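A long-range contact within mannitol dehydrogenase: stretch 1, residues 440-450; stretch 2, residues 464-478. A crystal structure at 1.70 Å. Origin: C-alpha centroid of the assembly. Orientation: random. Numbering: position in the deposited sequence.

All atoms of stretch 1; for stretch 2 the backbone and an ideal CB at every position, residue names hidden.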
# COMPACT_ATOMS: atom_id res chain seq x y z
N ASP A 440 -30.06 2.45 4.38
CA ASP A 440 -31.26 3.19 3.94
C ASP A 440 -30.86 4.10 2.78
O ASP A 440 -30.14 5.09 3.00
CB ASP A 440 -31.75 4.04 5.11
CG ASP A 440 -33.13 4.64 4.87
OD1 ASP A 440 -33.37 5.28 3.81
OD2 ASP A 440 -33.97 4.50 5.78
N ASP A 441 -31.33 3.80 1.57
CA ASP A 441 -30.97 4.60 0.38
C ASP A 441 -31.22 6.08 0.58
O ASP A 441 -30.40 6.92 0.17
CB ASP A 441 -31.77 4.19 -0.86
CG ASP A 441 -31.08 3.12 -1.72
OD1 ASP A 441 -31.58 2.91 -2.84
OD2 ASP A 441 -30.08 2.50 -1.30
N ALA A 442 -32.36 6.42 1.18
CA ALA A 442 -32.70 7.83 1.37
C ALA A 442 -31.77 8.57 2.32
O ALA A 442 -31.67 9.81 2.27
CB ALA A 442 -34.13 7.96 1.87
N LEU A 443 -31.08 7.83 3.19
CA LEU A 443 -30.21 8.47 4.15
C LEU A 443 -28.71 8.32 3.87
O LEU A 443 -27.89 8.76 4.66
CB LEU A 443 -30.52 7.93 5.54
CG LEU A 443 -31.91 8.25 6.12
CD1 LEU A 443 -32.10 7.45 7.43
CD2 LEU A 443 -32.05 9.72 6.42
N ILE A 444 -28.36 7.73 2.73
CA ILE A 444 -26.95 7.50 2.42
C ILE A 444 -26.14 8.79 2.33
O ILE A 444 -25.06 8.88 2.93
CB ILE A 444 -26.81 6.66 1.12
CG1 ILE A 444 -27.27 5.24 1.40
CG2 ILE A 444 -25.34 6.70 0.58
CD1 ILE A 444 -27.48 4.37 0.16
N SER A 445 -26.63 9.81 1.65
CA SER A 445 -25.80 11.00 1.54
C SER A 445 -25.61 11.65 2.91
O SER A 445 -24.53 12.13 3.23
CB SER A 445 -26.37 12.01 0.50
OG SER A 445 -27.67 12.43 0.86
N GLN A 446 -26.64 11.62 3.75
CA GLN A 446 -26.51 12.23 5.07
C GLN A 446 -25.59 11.45 6.01
O GLN A 446 -24.89 12.05 6.85
CB GLN A 446 -27.89 12.36 5.72
CG GLN A 446 -27.88 12.98 7.10
CD GLN A 446 -27.56 14.48 7.09
OE1 GLN A 446 -27.71 15.15 8.13
NE2 GLN A 446 -27.13 15.01 5.93
N ARG A 447 -25.58 10.13 5.89
CA ARG A 447 -24.77 9.31 6.78
C ARG A 447 -23.36 9.02 6.27
O ARG A 447 -22.39 9.21 7.00
CB ARG A 447 -25.44 7.97 7.05
CG ARG A 447 -26.78 8.04 7.82
CD ARG A 447 -27.43 6.66 7.79
NE ARG A 447 -28.57 6.51 8.68
CZ ARG A 447 -29.32 5.41 8.75
NH1 ARG A 447 -29.06 4.35 7.96
NH2 ARG A 447 -30.34 5.35 9.61
N LEU A 448 -23.27 8.52 5.04
CA LEU A 448 -21.98 8.15 4.50
C LEU A 448 -21.04 9.33 4.30
O LEU A 448 -19.89 9.26 4.69
CB LEU A 448 -22.14 7.40 3.18
CG LEU A 448 -20.81 6.92 2.57
CD1 LEU A 448 -20.18 5.87 3.48
CD2 LEU A 448 -21.04 6.31 1.22
N LEU A 449 -21.55 10.44 3.77
CA LEU A 449 -20.68 11.58 3.52
C LEU A 449 -20.28 12.36 4.77
O LEU A 449 -19.39 13.20 4.70
CB LEU A 449 -21.33 12.53 2.49
CG LEU A 449 -21.67 11.92 1.12
CD1 LEU A 449 -22.24 13.02 0.18
CD2 LEU A 449 -20.41 11.27 0.50
N ALA A 450 -20.95 12.08 5.90
CA ALA A 450 -20.66 12.73 7.18
C ALA A 450 -19.54 12.06 8.02
O ALA A 450 -19.26 12.50 9.15
CB ALA A 450 -21.97 12.80 8.01
N UNK A 464 -23.07 21.22 -4.38
CA UNK A 464 -22.71 20.74 -5.70
C UNK A 464 -22.28 19.26 -5.63
O UNK A 464 -22.71 18.43 -6.41
CB UNK A 464 -21.59 21.60 -6.29
N UNK A 465 -21.40 18.96 -4.70
CA UNK A 465 -20.90 17.58 -4.65
C UNK A 465 -21.98 16.63 -4.17
O UNK A 465 -22.15 15.52 -4.71
CB UNK A 465 -19.68 17.48 -3.74
N UNK A 466 -22.72 17.04 -3.15
CA UNK A 466 -23.78 16.16 -2.65
C UNK A 466 -24.81 15.84 -3.77
O UNK A 466 -25.25 14.70 -3.90
CB UNK A 466 -24.48 16.81 -1.45
N UNK A 467 -25.18 16.84 -4.57
CA UNK A 467 -26.16 16.61 -5.65
C UNK A 467 -25.59 15.62 -6.69
O UNK A 467 -26.29 14.73 -7.18
CB UNK A 467 -26.53 17.93 -6.32
N UNK A 468 -24.31 15.78 -7.01
CA UNK A 468 -23.66 14.91 -7.98
C UNK A 468 -23.61 13.47 -7.42
O UNK A 468 -23.85 12.50 -8.14
CB UNK A 468 -22.26 15.42 -8.31
N UNK A 469 -23.27 13.35 -6.15
CA UNK A 469 -23.22 12.03 -5.50
C UNK A 469 -24.58 11.37 -5.55
O UNK A 469 -24.70 10.20 -5.89
CB UNK A 469 -22.75 12.15 -4.05
N UNK A 470 -25.64 12.12 -5.23
CA UNK A 470 -26.96 11.54 -5.24
C UNK A 470 -27.43 11.13 -6.65
O UNK A 470 -28.07 10.08 -6.79
CB UNK A 470 -27.95 12.53 -4.63
N UNK A 471 -27.14 11.95 -7.66
CA UNK A 471 -27.48 11.65 -9.08
C UNK A 471 -26.77 10.34 -9.48
O UNK A 471 -27.36 9.43 -10.08
CB UNK A 471 -27.06 12.80 -10.01
N UNK A 472 -25.48 10.29 -9.18
CA UNK A 472 -24.67 9.12 -9.52
C UNK A 472 -25.16 7.86 -8.85
O UNK A 472 -25.30 6.81 -9.51
CB UNK A 472 -23.21 9.36 -9.14
N UNK A 473 -25.41 7.94 -7.55
CA UNK A 473 -25.89 6.74 -6.84
C UNK A 473 -27.23 6.23 -7.42
O UNK A 473 -27.40 5.02 -7.68
CB UNK A 473 -26.05 7.05 -5.35
N UNK A 474 -28.19 7.14 -7.61
CA UNK A 474 -29.46 6.72 -8.17
C UNK A 474 -29.30 6.12 -9.55
O UNK A 474 -29.95 5.11 -9.87
CB UNK A 474 -30.43 7.90 -8.23
N UNK A 475 -28.43 6.71 -10.37
CA UNK A 475 -28.26 6.19 -11.72
C UNK A 475 -27.62 4.79 -11.65
O UNK A 475 -28.04 3.85 -12.34
CB UNK A 475 -27.41 7.14 -12.56
N UNK A 476 -26.59 4.65 -10.83
CA UNK A 476 -25.98 3.33 -10.73
C UNK A 476 -27.01 2.25 -10.32
O UNK A 476 -27.05 1.14 -10.87
CB UNK A 476 -24.83 3.37 -9.72
N UNK A 477 -27.83 2.57 -9.34
CA UNK A 477 -28.83 1.62 -8.83
C UNK A 477 -29.89 1.28 -9.87
O UNK A 477 -30.19 0.10 -10.12
CB UNK A 477 -29.51 2.19 -7.58
N UNK A 478 -30.45 2.31 -10.48
CA UNK A 478 -31.52 2.13 -11.45
C UNK A 478 -31.13 1.76 -12.87
O UNK A 478 -31.78 0.89 -13.47
CB UNK A 478 -32.34 3.42 -11.51

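Stretch 2 is helical throughout, so one face returns every three or four residues.

Position 464 lies out of reach of stretch 1. It is Glu464.

At 465 CA-to-CB points sideways, with nothing of stretch 1 within 5.5 Å of the ideal CB. A short side chain would not touch; a long apolar one could reach Leu449. It is Phe465, chi1 t. Its ring meets Leu449 edge-on, Phe465 CE2 to Leu449 CD1 at 4.2 Å.

At 466 CA-to-CB is also sideways, but the ideal CB is 4.7 Å from Leu449 CD1. A small or medium apolar residue would suit, such as Ala, Val or Ile. It is Val466. Val466 CG2 is 4.0 Å from Leu449 CD1, and Val466 CG1 is 4.3 Å from Ser445 CB.

Positions 467 and 468 are out of reach and left open by stretch 1. They are Ala467 and Ala468.

Position 469 points toward stretch 1, its ideal CB 4.3 Å from Leu449 CD1. Ile444, Leu448 and Leu449 offer an apolar surface for Leu, Met or Phe. It is Phe469, chi1 t. Leu449 CD2 lies over one ring face, and Ile444 CG2 sits at the edge, 3.7 Å from Phe469 CZ. Phe469 CE2 is 4.0 Å from Ser445 CA.

At 470 CA-to-CB is sideways, and the ideal CB is 5.4 Å from Ser445 CB. The Ser445 hydroxyl can donate or accept, so Glu, Gln or Lys could serve. It is Glu470. Its extended chain brings Glu470 OE2 to 2.5 Å from Ser445 OG, which donates a very short hydrogen bond.

Positions 471 and 472 are out of reach. They are Arg471 and Cys472.

Position 473 points toward stretch 1, with no atom of it near the ideal CB. A long side chain is needed to reach Ile444 and the Asp441 carboxylate. Tyr, Lys or Arg could do so. It is Tyr473. Tyr473 OH donates to Asp441 OD2 at 2.7 Å, while Tyr473 CZ packs 3.4 Å from Ile444 CD1.

At 474 the helical backbone angles do not demand glycine, and there is room for a CB. Several residues would fit. It is Gly474.

Positions 475 and 476 are out of reach. They are Ser475 and Leu476.

Position 477 points toward stretch 1, its ideal CB 5.2 Å from Asp441 OD1. Lys or Arg would answer that charge. It is Arg477. Arg477 NH1 forms a salt bridge with Asp441 OD1 at 2.8 Å.

Position 478 is out of reach. It is Asp478. Asp478 OD1 accepts from Arg477 NE at 2.9 Å, helping to hold the guanidinium.

Stretch 2, residues 464-478: EFVAAFERCYGSLRD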
# COMPACT_ATOMS: atom_id res chain seq x y z
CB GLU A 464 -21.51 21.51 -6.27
CG GLU A 464 -21.79 22.94 -6.79
CD GLU A 464 -22.10 23.97 -5.72
OE1 GLU A 464 -22.57 25.05 -6.16
OE2 GLU A 464 -21.90 23.75 -4.49
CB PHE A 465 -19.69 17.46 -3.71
CG PHE A 465 -19.16 16.04 -3.64
CD1 PHE A 465 -18.20 15.62 -4.56
CD2 PHE A 465 -19.68 15.14 -2.73
CE1 PHE A 465 -17.77 14.28 -4.59
CE2 PHE A 465 -19.26 13.79 -2.73
CZ PHE A 465 -18.32 13.37 -3.65
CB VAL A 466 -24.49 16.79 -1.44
CG1 VAL A 466 -25.75 15.97 -1.07
CG2 VAL A 466 -23.53 16.81 -0.24
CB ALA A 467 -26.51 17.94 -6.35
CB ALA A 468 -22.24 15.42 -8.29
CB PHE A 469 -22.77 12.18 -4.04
CG PHE A 469 -22.93 10.93 -3.25
CD1 PHE A 469 -21.97 9.93 -3.30
CD2 PHE A 469 -24.08 10.73 -2.50
CE1 PHE A 469 -22.15 8.75 -2.64
CE2 PHE A 469 -24.28 9.53 -1.81
CZ PHE A 469 -23.30 8.53 -1.88
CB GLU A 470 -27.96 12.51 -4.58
CG GLU A 470 -27.72 12.61 -3.06
CD GLU A 470 -28.70 13.53 -2.36
OE1 GLU A 470 -29.48 14.22 -3.05
OE2 GLU A 470 -28.67 13.57 -1.12
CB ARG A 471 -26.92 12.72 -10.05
CG ARG A 471 -27.58 14.07 -10.02
CD ARG A 471 -27.16 14.87 -11.24
NE ARG A 471 -25.82 15.48 -11.14
CZ ARG A 471 -25.58 16.63 -10.52
NH1 ARG A 471 -26.56 17.29 -9.93
NH2 ARG A 471 -24.38 17.18 -10.56
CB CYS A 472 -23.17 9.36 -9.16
SG CYS A 472 -22.34 10.53 -10.30
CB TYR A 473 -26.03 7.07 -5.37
CG TYR A 473 -26.45 5.88 -4.55
CD1 TYR A 473 -25.52 4.97 -4.08
CD2 TYR A 473 -27.81 5.63 -4.32
CE1 TYR A 473 -25.93 3.81 -3.39
CE2 TYR A 473 -28.24 4.48 -3.64
CZ TYR A 473 -27.29 3.57 -3.18
OH TYR A 473 -27.68 2.41 -2.53
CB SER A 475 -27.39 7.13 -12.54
OG SER A 475 -27.29 6.64 -13.87
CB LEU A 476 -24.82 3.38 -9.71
CG LEU A 476 -23.54 4.05 -10.24
CD1 LEU A 476 -22.48 4.04 -9.09
CD2 LEU A 476 -23.00 3.28 -11.45
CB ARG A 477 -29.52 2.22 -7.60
CG ARG A 477 -30.55 1.33 -6.94
CD ARG A 477 -31.40 2.13 -5.96
NE ARG A 477 -32.09 3.20 -6.70
CZ ARG A 477 -32.30 4.42 -6.22
NH1 ARG A 477 -31.89 4.73 -5.00
NH2 ARG A 477 -32.87 5.34 -7.00
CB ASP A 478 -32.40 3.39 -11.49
CG ASP A 478 -33.02 3.71 -10.14
OD1 ASP A 478 -33.19 2.80 -9.32
OD2 ASP A 478 -33.37 4.87 -9.88
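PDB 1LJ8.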